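Local coordinates for peptidoglycan-recognition protein (Apis mellifera, PDB 5XZ3), which probably recognises bacterial peptidoglycan in the innate immunity of the honeybee, through a domain of the N-acetylmuramoyl-L-alanine amidase family, at residues Ser8-Arg13 / Gly80-Gly85; Leu65-Ile70 / Glu91-Tyr96; Ala123-Ile128 / Trp166-Ser171. All coordinates share one frame; numbering follows the deposited sequence.

Interaction 1 (Ser8-Arg13 / Gly80-Gly85); sequences SEIIKR and GNIYEG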
loop_
_atom_site.group_PDB
_atom_site.type_symbol
_atom_site.label_atom_id
_atom_site.label_comp_id
_atom_site.label_asym_id
_atom_site.label_seq_id
_atom_site.Cartn_x
_atom_site.Cartn_y
_atom_site.Cartn_z
ATOM N N SER A 8 8.231 10.498 7.734
ATOM C CA SER A 8 9.573 10.746 7.132
ATOM C C SER A 8 10.337 9.437 6.906
ATOM O O SER A 8 11.277 9.371 6.101
ATOM C CB SER A 8 10.415 11.648 8.034
ATOM O OG SER A 8 9.698 12.788 8.463
ATOM N N GLU A 9 9.910 8.417 7.647
ATOM C CA GLU A 9 10.377 7.028 7.597
ATOM C C GLU A 9 10.133 6.277 6.275
ATOM O O GLU A 9 10.772 5.248 6.023
ATOM C CB GLU A 9 9.721 6.251 8.754
ATOM C CG GLU A 9 8.452 6.917 9.286
ATOM C CD GLU A 9 7.764 6.132 10.381
ATOM O OE1 GLU A 9 8.400 5.883 11.431
ATOM O OE2 GLU A 9 6.575 5.781 10.201
ATOM N N ILE A 10 9.203 6.775 5.457
ATOM C CA ILE A 10 8.906 6.176 4.152
ATOM C C ILE A 10 10.188 6.102 3.308
ATOM O O ILE A 10 10.873 7.099 3.098
ATOM C CB ILE A 10 7.810 6.949 3.371
ATOM C CG1 ILE A 10 6.460 6.918 4.102
ATOM C CG2 ILE A 10 7.628 6.359 1.972
ATOM C CD1 ILE A 10 5.465 7.962 3.625
ATOM N N ILE A 11 10.496 4.907 2.832
ATOM C CA ILE A 11 11.621 4.696 1.923
ATOM C C ILE A 11 11.164 5.165 0.538
ATOM O O ILE A 11 10.282 4.555 -0.058
ATOM C CB ILE A 11 12.060 3.211 1.894
ATOM C CG1 ILE A 11 12.389 2.651 3.300
ATOM C CG2 ILE A 11 13.184 2.985 0.891
ATOM C CD1 ILE A 11 13.434 3.408 4.087
ATOM N N LYS A 12 11.758 6.252 0.039
ATOM C CA LYS A 12 11.325 6.844 -1.237
ATOM C C LYS A 12 11.703 5.974 -2.431
ATOM O O LYS A 12 12.625 5.168 -2.356
ATOM C CB LYS A 12 11.871 8.269 -1.406
ATOM C CG LYS A 12 11.314 9.264 -0.395
ATOM C CD LYS A 12 12.082 10.580 -0.422
ATOM C CE LYS A 12 11.495 11.555 -1.436
ATOM N NZ LYS A 12 10.318 12.320 -0.919
ATOM N N ARG A 13 10.971 6.151 -3.525
ATOM C CA ARG A 13 11.161 5.388 -4.754
ATOM C C ARG A 13 12.642 5.285 -5.194
ATOM O O ARG A 13 13.127 4.183 -5.455
ATOM C CB ARG A 13 10.303 5.979 -5.873
ATOM C CG ARG A 13 10.186 5.062 -7.079
ATOM C CD ARG A 13 10.117 5.846 -8.383
ATOM N NE ARG A 13 9.968 4.947 -9.541
ATOM C CZ ARG A 13 8.835 4.340 -9.885
ATOM N NH1 ARG A 13 8.818 3.548 -10.958
ATOM N NH2 ARG A 13 7.720 4.513 -9.160
ATOM N N GLY A 80 9.140 -4.126 8.640
ATOM C CA GLY A 80 8.351 -3.079 9.278
ATOM C C GLY A 80 8.552 -1.720 8.636
ATOM O O GLY A 80 8.157 -0.701 9.201
ATOM N N ASN A 81 9.169 -1.699 7.456
ATOM C CA ASN A 81 9.383 -0.448 6.723
ATOM C C ASN A 81 8.256 -0.182 5.726
ATOM O O ASN A 81 7.605 -1.123 5.239
ATOM C CB ASN A 81 10.741 -0.451 6.004
ATOM C CG ASN A 81 11.914 -0.087 6.925
ATOM O OD1 ASN A 81 11.870 0.905 7.652
ATOM N ND2 ASN A 81 12.979 -0.874 6.862
ATOM N N ILE A 82 8.041 1.098 5.432
ATOM C CA ILE A 82 7.093 1.542 4.402
ATOM C C ILE A 82 7.899 1.957 3.171
ATOM O O ILE A 82 8.817 2.771 3.278
ATOM C CB ILE A 82 6.245 2.737 4.880
ATOM C CG1 ILE A 82 5.457 2.394 6.150
ATOM C CG2 ILE A 82 5.328 3.247 3.765
ATOM C CD1 ILE A 82 5.241 3.608 7.048
ATOM N N TYR A 83 7.547 1.392 2.019
ATOM C CA TYR A 83 8.189 1.708 0.742
ATOM C C TYR A 83 7.219 2.430 -0.176
ATOM O O TYR A 83 6.096 1.977 -0.386
ATOM C CB TYR A 83 8.684 0.428 0.057
ATOM C CG TYR A 83 9.752 -0.271 0.863
ATOM C CD1 TYR A 83 9.411 -1.126 1.919
ATOM C CD2 TYR A 83 11.109 -0.050 0.590
ATOM C CE1 TYR A 83 10.388 -1.752 2.682
ATOM C CE2 TYR A 83 12.095 -0.665 1.350
ATOM C CZ TYR A 83 11.728 -1.502 2.393
ATOM O OH TYR A 83 12.699 -2.099 3.142
ATOM N N GLU A 84 7.682 3.544 -0.737
ATOM C CA GLU A 84 6.914 4.296 -1.718
ATOM C C GLU A 84 6.903 3.530 -3.047
ATOM O O GLU A 84 7.968 3.216 -3.597
ATOM C CB GLU A 84 7.518 5.697 -1.899
ATOM C CG GLU A 84 6.702 6.608 -2.815
ATOM C CD GLU A 84 7.392 7.922 -3.168
ATOM O OE1 GLU A 84 8.639 7.976 -3.223
ATOM O OE2 GLU A 84 6.661 8.918 -3.399
ATOM N N GLY A 85 5.703 3.226 -3.537
ATOM C CA GLY A 85 5.519 2.646 -4.863
ATOM C C GLY A 85 5.198 3.796 -5.793
ATOM O O GLY A 85 6.071 4.632 -6.083
HETATM O O HOH W 1 6.893 7.023 -7.228
#

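Interaction 2 (Leu65-Ile70 / Glu91-Tyr96); sequences LNWHDI and EGAHTY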
loop_
_atom_site.group_PDB
_atom_site.type_symbol
_atom_site.label_atom_id
_atom_site.label_comp_id
_atom_site.label_asym_id
_atom_site.label_seq_id
_atom_site.Cartn_x
_atom_site.Cartn_y
_atom_site.Cartn_z
ATOM N N LEU A 65 4.281 -6.632 -17.770
ATOM C CA LEU A 65 2.861 -6.353 -18.001
ATOM C C LEU A 65 2.626 -5.060 -18.792
ATOM O O LEU A 65 1.481 -4.740 -19.144
ATOM C CB LEU A 65 2.086 -6.345 -16.683
ATOM C CG LEU A 65 2.157 -7.553 -15.737
ATOM C CD1 LEU A 65 1.209 -7.391 -14.548
ATOM C CD2 LEU A 65 1.870 -8.867 -16.450
ATOM N N ASN A 66 3.716 -4.335 -19.058
ATOM C CA ASN A 66 3.713 -3.027 -19.756
ATOM C C ASN A 66 2.835 -1.986 -19.078
ATOM O O ASN A 66 2.171 -1.209 -19.744
ATOM C CB ASN A 66 3.350 -3.184 -21.249
ATOM C CG ASN A 66 4.265 -4.147 -21.961
ATOM O OD1 ASN A 66 5.437 -3.850 -22.175
ATOM N ND2 ASN A 66 3.740 -5.314 -22.321
ATOM N N TRP A 67 2.820 -1.991 -17.746
ATOM C CA TRP A 67 2.072 -0.978 -17.011
ATOM C C TRP A 67 2.930 0.273 -16.880
ATOM O O TRP A 67 4.146 0.206 -17.021
ATOM C CB TRP A 67 1.708 -1.488 -15.627
ATOM C CG TRP A 67 0.700 -2.587 -15.582
ATOM C CD1 TRP A 67 0.096 -3.227 -16.642
ATOM C CD2 TRP A 67 0.219 -3.225 -14.403
ATOM N NE1 TRP A 67 -0.751 -4.206 -16.180
ATOM C CE2 TRP A 67 -0.689 -4.233 -14.811
ATOM C CE3 TRP A 67 0.478 -3.051 -13.033
ATOM C CZ2 TRP A 67 -1.362 -5.056 -13.894
ATOM C CZ3 TRP A 67 -0.199 -3.873 -12.112
ATOM C CH2 TRP A 67 -1.101 -4.865 -12.557
ATOM N N HIS A 68 2.276 1.396 -16.581
ATOM C CA HIS A 68 2.914 2.705 -16.495
ATOM C C HIS A 68 3.903 2.813 -15.318
ATOM O O HIS A 68 4.835 3.613 -15.354
ATOM C CB HIS A 68 1.846 3.832 -16.460
ATOM C CG HIS A 68 0.915 3.776 -15.275
ATOM N ND1 HIS A 68 -0.090 2.836 -15.150
ATOM C CD2 HIS A 68 0.827 4.565 -14.175
ATOM C CE1 HIS A 68 -0.744 3.040 -14.018
ATOM N NE2 HIS A 68 -0.204 4.079 -13.404
ATOM N N ASP A 69 3.705 1.985 -14.295
ATOM C CA ASP A 69 4.394 2.133 -13.007
ATOM C C ASP A 69 4.208 0.844 -12.197
ATOM O O ASP A 69 3.415 -0.018 -12.582
ATOM C CB ASP A 69 3.773 3.322 -12.256
ATOM C CG ASP A 69 4.723 3.961 -11.249
ATOM O OD1 ASP A 69 5.777 3.374 -10.948
ATOM O OD2 ASP A 69 4.405 5.082 -10.771
ATOM N N ILE A 70 4.939 0.700 -11.089
ATOM C CA ILE A 70 4.558 -0.283 -10.063
ATOM C C ILE A 70 3.121 0.070 -9.642
ATOM O O ILE A 70 2.768 1.268 -9.513
ATOM C CB ILE A 70 5.538 -0.342 -8.864
ATOM C CG1 ILE A 70 5.159 -1.512 -7.919
ATOM C CG2 ILE A 70 5.658 1.031 -8.184
ATOM C CD1 ILE A 70 6.226 -1.986 -6.948
ATOM N N GLU A 91 -1.830 8.078 -9.723
ATOM C CA GLU A 91 -2.831 7.015 -9.866
ATOM C C GLU A 91 -2.131 5.661 -10.059
ATOM O O GLU A 91 -1.262 5.521 -10.922
ATOM C CB GLU A 91 -3.766 7.340 -11.042
ATOM C CG GLU A 91 -4.818 6.287 -11.342
ATOM C CD GLU A 91 -5.542 6.506 -12.658
ATOM O OE1 GLU A 91 -5.708 7.687 -13.077
ATOM O OE2 GLU A 91 -5.970 5.486 -13.254
ATOM N N GLY A 92 -2.517 4.679 -9.242
ATOM C CA GLY A 92 -1.955 3.332 -9.294
ATOM C C GLY A 92 -2.706 2.388 -10.220
ATOM O O GLY A 92 -3.513 2.824 -11.042
ATOM N N ALA A 93 -2.405 1.094 -10.096
ATOM C CA ALA A 93 -3.060 0.028 -10.876
ATOM C C ALA A 93 -3.137 -1.174 -9.948
ATOM O O ALA A 93 -2.301 -2.089 -9.998
ATOM C CB ALA A 93 -2.255 -0.296 -12.134
ATOM N N HIS A 94 -4.118 -1.124 -9.056
ATOM C CA HIS A 94 -4.236 -2.098 -7.990
ATOM C C HIS A 94 -5.675 -2.576 -7.769
ATOM O O HIS A 94 -5.871 -3.715 -7.373
ATOM C CB HIS A 94 -3.678 -1.516 -6.674
ATOM C CG HIS A 94 -4.173 -0.137 -6.374
ATOM N ND1 HIS A 94 -5.388 0.101 -5.766
ATOM C CD2 HIS A 94 -3.620 1.075 -6.605
ATOM C CE1 HIS A 94 -5.564 1.403 -5.638
ATOM N NE2 HIS A 94 -4.498 2.015 -6.127
ATOM N N THR A 95 -6.665 -1.718 -7.997
ATOM C CA THR A 95 -8.073 -2.039 -7.639
ATOM C C THR A 95 -9.064 -1.540 -8.714
ATOM O O THR A 95 -9.337 -0.345 -8.791
ATOM C CB THR A 95 -8.426 -1.442 -6.248
ATOM O OG1 THR A 95 -7.375 -1.740 -5.314
ATOM C CG2 THR A 95 -9.742 -2.029 -5.702
ATOM N N TYR A 96 -9.613 -2.456 -9.524
ATOM C CA TYR A 96 -10.589 -2.078 -10.566
ATOM C C TYR A 96 -11.707 -1.199 -10.018
ATOM O O TYR A 96 -12.336 -1.535 -9.001
ATOM C CB TYR A 96 -11.232 -3.300 -11.249
ATOM C CG TYR A 96 -10.258 -4.287 -11.830
ATOM C CD1 TYR A 96 -9.347 -3.895 -12.822
ATOM C CD2 TYR A 96 -10.252 -5.626 -11.401
ATOM C CE1 TYR A 96 -8.442 -4.801 -13.352
ATOM C CE2 TYR A 96 -9.351 -6.546 -11.934
ATOM C CZ TYR A 96 -8.451 -6.116 -12.906
ATOM O OH TYR A 96 -7.545 -6.997 -13.444
#

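Interaction 3 (Ala123-Ile128 / Trp166-Ser171); sequences AAHKLI and WPEWVS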
loop_
_atom_site.group_PDB
_atom_site.type_symbol
_atom_site.label_atom_id
_atom_site.label_comp_id
_atom_site.label_asym_id
_atom_site.label_seq_id
_atom_site.Cartn_x
_atom_site.Cartn_y
_atom_site.Cartn_z
ATOM N N ALA A 123 3.046 -0.133 11.034
ATOM C CA ALA A 123 3.528 0.684 9.890
ATOM C C ALA A 123 2.403 1.141 8.952
ATOM O O ALA A 123 2.327 2.314 8.620
ATOM C CB ALA A 123 4.594 -0.050 9.090
ATOM N N ALA A 124 1.541 0.219 8.534
ATOM C CA ALA A 124 0.413 0.562 7.643
ATOM C C ALA A 124 -0.556 1.509 8.327
ATOM O O ALA A 124 -1.040 2.452 7.699
ATOM C CB ALA A 124 -0.312 -0.683 7.169
ATOM N N HIS A 125 -0.819 1.282 9.611
ATOM C CA HIS A 125 -1.749 2.160 10.330
ATOM C C HIS A 125 -1.182 3.570 10.520
ATOM O O HIS A 125 -1.915 4.570 10.375
ATOM C CB HIS A 125 -2.191 1.570 11.658
ATOM C CG HIS A 125 -3.353 2.296 12.249
ATOM N ND1 HIS A 125 -4.626 2.190 11.733
ATOM C CD2 HIS A 125 -3.425 3.199 13.251
ATOM C CE1 HIS A 125 -5.447 2.958 12.431
ATOM N NE2 HIS A 125 -4.744 3.579 13.359
ATOM N N LYS A 126 0.124 3.647 10.790
ATOM C CA LYS A 126 0.807 4.942 10.886
ATOM C C LYS A 126 0.770 5.681 9.548
ATOM O O LYS A 126 0.615 6.909 9.521
ATOM C CB LYS A 126 2.253 4.800 11.374
ATOM C CG LYS A 126 2.401 4.565 12.872
ATOM C CD LYS A 126 3.882 4.458 13.246
ATOM C CE LYS A 126 4.134 3.453 14.366
ATOM N NZ LYS A 126 5.578 3.404 14.755
ATOM N N LEU A 127 0.876 4.934 8.446
ATOM C CA LEU A 127 0.838 5.537 7.133
ATOM C C LEU A 127 -0.515 6.211 6.881
ATOM O O LEU A 127 -0.574 7.298 6.303
ATOM C CB LEU A 127 1.132 4.498 6.059
ATOM C CG LEU A 127 1.203 4.973 4.614
ATOM C CD1 LEU A 127 2.324 5.964 4.355
ATOM C CD2 LEU A 127 1.337 3.757 3.704
ATOM N N ILE A 128 -1.584 5.555 7.322
ATOM C CA ILE A 128 -2.935 6.076 7.174
ATOM C C ILE A 128 -3.082 7.386 7.966
ATOM O O ILE A 128 -3.539 8.409 7.418
ATOM C CB ILE A 128 -4.000 5.010 7.543
ATOM C CG1 ILE A 128 -4.029 3.925 6.447
ATOM C CG2 ILE A 128 -5.387 5.647 7.676
ATOM C CD1 ILE A 128 -4.630 2.597 6.877
ATOM N N TRP A 166 -9.054 -1.799 13.025
ATOM C CA TRP A 166 -8.751 -0.393 12.838
ATOM C C TRP A 166 -10.014 0.437 12.832
ATOM O O TRP A 166 -10.963 0.088 12.130
ATOM C CB TRP A 166 -8.035 -0.166 11.532
ATOM C CG TRP A 166 -6.646 -0.678 11.436
ATOM C CD1 TRP A 166 -5.807 -1.073 12.454
ATOM C CD2 TRP A 166 -5.892 -0.769 10.233
ATOM N NE1 TRP A 166 -4.576 -1.447 11.925
ATOM C CE2 TRP A 166 -4.613 -1.269 10.568
ATOM C CE3 TRP A 166 -6.189 -0.507 8.883
ATOM C CZ2 TRP A 166 -3.616 -1.493 9.601
ATOM C CZ3 TRP A 166 -5.209 -0.753 7.925
ATOM C CH2 TRP A 166 -3.937 -1.236 8.285
ATOM N N PRO A 167 -10.019 1.567 13.571
ATOM C CA PRO A 167 -11.221 2.412 13.612
ATOM C C PRO A 167 -11.613 3.001 12.253
ATOM O O PRO A 167 -12.780 3.353 12.056
ATOM C CB PRO A 167 -10.832 3.527 14.584
ATOM C CG PRO A 167 -9.717 2.955 15.408
ATOM C CD PRO A 167 -8.956 2.081 14.463
ATOM N N GLU A 168 -10.652 3.108 11.331
ATOM C CA GLU A 168 -10.902 3.681 9.997
ATOM C C GLU A 168 -11.475 2.625 9.032
ATOM O O GLU A 168 -11.965 2.975 7.954
ATOM C CB GLU A 168 -9.630 4.330 9.388
ATOM C CG GLU A 168 -8.998 5.477 10.180
ATOM C CD GLU A 168 -8.096 5.027 11.331
ATOM O OE1 GLU A 168 -7.958 3.806 11.554
ATOM O OE2 GLU A 168 -7.513 5.898 12.023
ATOM N N TRP A 169 -11.424 1.346 9.423
ATOM C CA TRP A 169 -12.005 0.276 8.592
ATOM C C TRP A 169 -13.532 0.421 8.532
ATOM O O TRP A 169 -14.160 0.705 9.546
ATOM C CB TRP A 169 -11.594 -1.120 9.082
ATOM C CG TRP A 169 -12.275 -2.201 8.291
ATOM C CD1 TRP A 169 -11.929 -2.637 7.049
ATOM C CD2 TRP A 169 -13.446 -2.940 8.667
ATOM N NE1 TRP A 169 -12.811 -3.602 6.618
ATOM C CE2 TRP A 169 -13.757 -3.804 7.589
ATOM C CE3 TRP A 169 -14.275 -2.943 9.797
ATOM C CZ2 TRP A 169 -14.835 -4.695 7.625
ATOM C CZ3 TRP A 169 -15.371 -3.832 9.829
ATOM C CH2 TRP A 169 -15.636 -4.689 8.738
ATOM N N VAL A 170 -14.103 0.250 7.334
ATOM C CA VAL A 170 -15.547 0.302 7.126
ATOM C C VAL A 170 -16.043 -1.029 6.556
ATOM O O VAL A 170 -15.423 -1.598 5.647
ATOM C CB VAL A 170 -16.025 1.487 6.232
ATOM C CG1 VAL A 170 -15.748 2.854 6.883
ATOM C CG2 VAL A 170 -15.421 1.432 4.837
ATOM N N SER A 171 -17.169 -1.505 7.093
ATOM C CA SER A 171 -17.779 -2.778 6.651
ATOM C C SER A 171 -18.370 -2.669 5.250
ATOM O O SER A 171 -18.520 -3.673 4.537
ATOM C CB SER A 171 -18.819 -3.269 7.655
ATOM O OG SER A 171 -19.908 -2.376 7.739
#

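Interaction 1 (Ser8-Arg13 / Gly80-Gly85)
Ile11 and Tyr83 lie side by side and point the same way, with Ile11 CG1 over one face of the phenol ring, 4.2 Å from its centroid, in a CH-pi contact. Nearer the backbones, Ile11 CB reaches Tyr83 CD2 at 3.6 Å; both side chains turn to helix 47-64. Ile10 and Ile82 turn instead to Phe74 and helix 118-133 and touch through Ile10 CG1 and Ile82 CG2 at 3.9 Å, while Ile10 CG2 runs across Glu84 CB. Between these two layers a single parallel bridge adds the N-terminal loop to the edge strand of the mixed sheet: Ile11 N donates to Ile82 O (2.8 Å), and Glu84 N to Ile11 O (2.9 Å).

Glu84 continues the pairing with its side chain. CG stands anti to the backbone N (chi1 -175°), the chain is extended beyond it, and OE1 offers its anti lone pair to Arg13 N at 3.0 Å and 169°. An alanine here would probably leave the Arg13 N-H without its acceptor and the loop less firmly tied at this end. The Arg13 guanidinium, bound to Val19 O and Asp69, also reaches Gly85 O through a water. Chemically, then, a carboxylate carries on the edge pairing where main-chain bonding stops, and Lys12 NZ, 5.2 Å from Glu84 OE1, would at most add a long-range attraction.

Interaction 2 (Leu65-Ile70 / Glu91-Tyr96)
Glu91 meets His68 through its backbone: the carbonyl O accepts the N-H of His68 NE2 at 3.1 Å and 169°. The oxygen lies in the plane of the imidazole, whereas the donor is tilted 25° from the carbonyl plane. His68 CG sits between the backbone N and the carbonyl carbon (chi1 62°), the crowded position, and the ring meets the other loop through NE2. The Glu91 carboxylate takes no part in this bond; a sulfate ion lies about 4 Å from the side chain.

At Gly92 the backbone passes close by the His94 ring, and a CB would collide with His94 CD2. Its carbonyl O is near the plane of the His68 ring, 4.1 Å from CE1.

Ala93 fills the angle between the two aromatic residues. Its CB is 3.9 Å above one face of the Trp67 indole, toward the rim, with Leu65 CD1 over the opposite face. Ala93 CB also lies 4.1 Å from His68 CE1. Ala93 O approaches Trp67 CZ3 at 3.5 Å. Two loops of the amidase-like fold are joined here, one leading from helix 47-64 to strand 74-76, the other from strand 82-84 to strand 102-107; their place is consistent with the wall of the groove in which proteins of this family hold peptidoglycan.

Beyond Ala93 the chain turns away from Trp67. The amides of His94 and Thr95 both donate to Asn99 OD1, and His94 ND1 pairs with Thr95 OG1 at 2.7 Å, the hydroxyl also being bonded to His37 NE2.

Interaction 3 (Ala123-Ile128 / Trp166-Ser171)
His125 and Trp166 are brought together by their first torsions: His125 CG is anti to the backbone N (chi1 -167°), and Trp166 CG is anti to the carbonyl carbon (chi1 -70°). The side chains slide past each other in opposite directions, and the imidazole comes over one face of the indole. Its centroid is 4.3 Å from that of the Trp166 five-membered ring, with the planes inclined at 47°. Closer to the helix, His125 CB lies 3.9 Å from Trp166 NE1.

The benzo end of the indole reaches further toward the sheet. Ala124 CB touches Trp166 CH2 at 3.8 Å and Ile128 CD1 touches CZ3 at 3.6 Å, so that residues one turn apart on helix 118-133 receive the same ring. Both aliphatic side chains also rest on Ile105 of strand 102-107, and Leu121, earlier on the helix, touches Trp166 as well.

Behind the indole the chain makes a type I beta turn from Trp166 to Trp169, closed by Trp169 N donating to Trp166 O at 3.0 Å. Backbone bonds from Glu168 and Val170 to Val143 fasten this C-terminal loop to strand 141-145, an outermost strand of the sheet. The turn and the helix thus pack together beside that strand.

Glu168 lies beside the imidazole, in a placement that is doubtful in detail because the orientation of that ring is itself uncertain in the model. What the contact securely contains is apolar and aromatic packing: it centres on the Trp166 indole, received by Ala124, His125 and Ile128, with no hydrogen bond established between helix and loop.

The three contacts differ in depth and in chemistry. Interactions 1 and 3 are partly buried and share helix 118-133: Ile10 and Ile82 of interaction 1 pack on Leu127, on the same helix as Ala124 and Ile128, which receive the indole of interaction 3. Interaction 1 pairs backbones with strand 82-84, whereas interaction 3 packs apolar groups between the helix and a loop that is itself backbone-bonded to strand 141-145, the other outermost strand. Interaction 2 is a surface contact between loops, resting on one side-chain-to-backbone bond and a methyl on an indole. It is tied to interaction 1 by the Arg13-Asp69 salt bridge, yet stays about 12 Å from interaction 3 between nearest atoms.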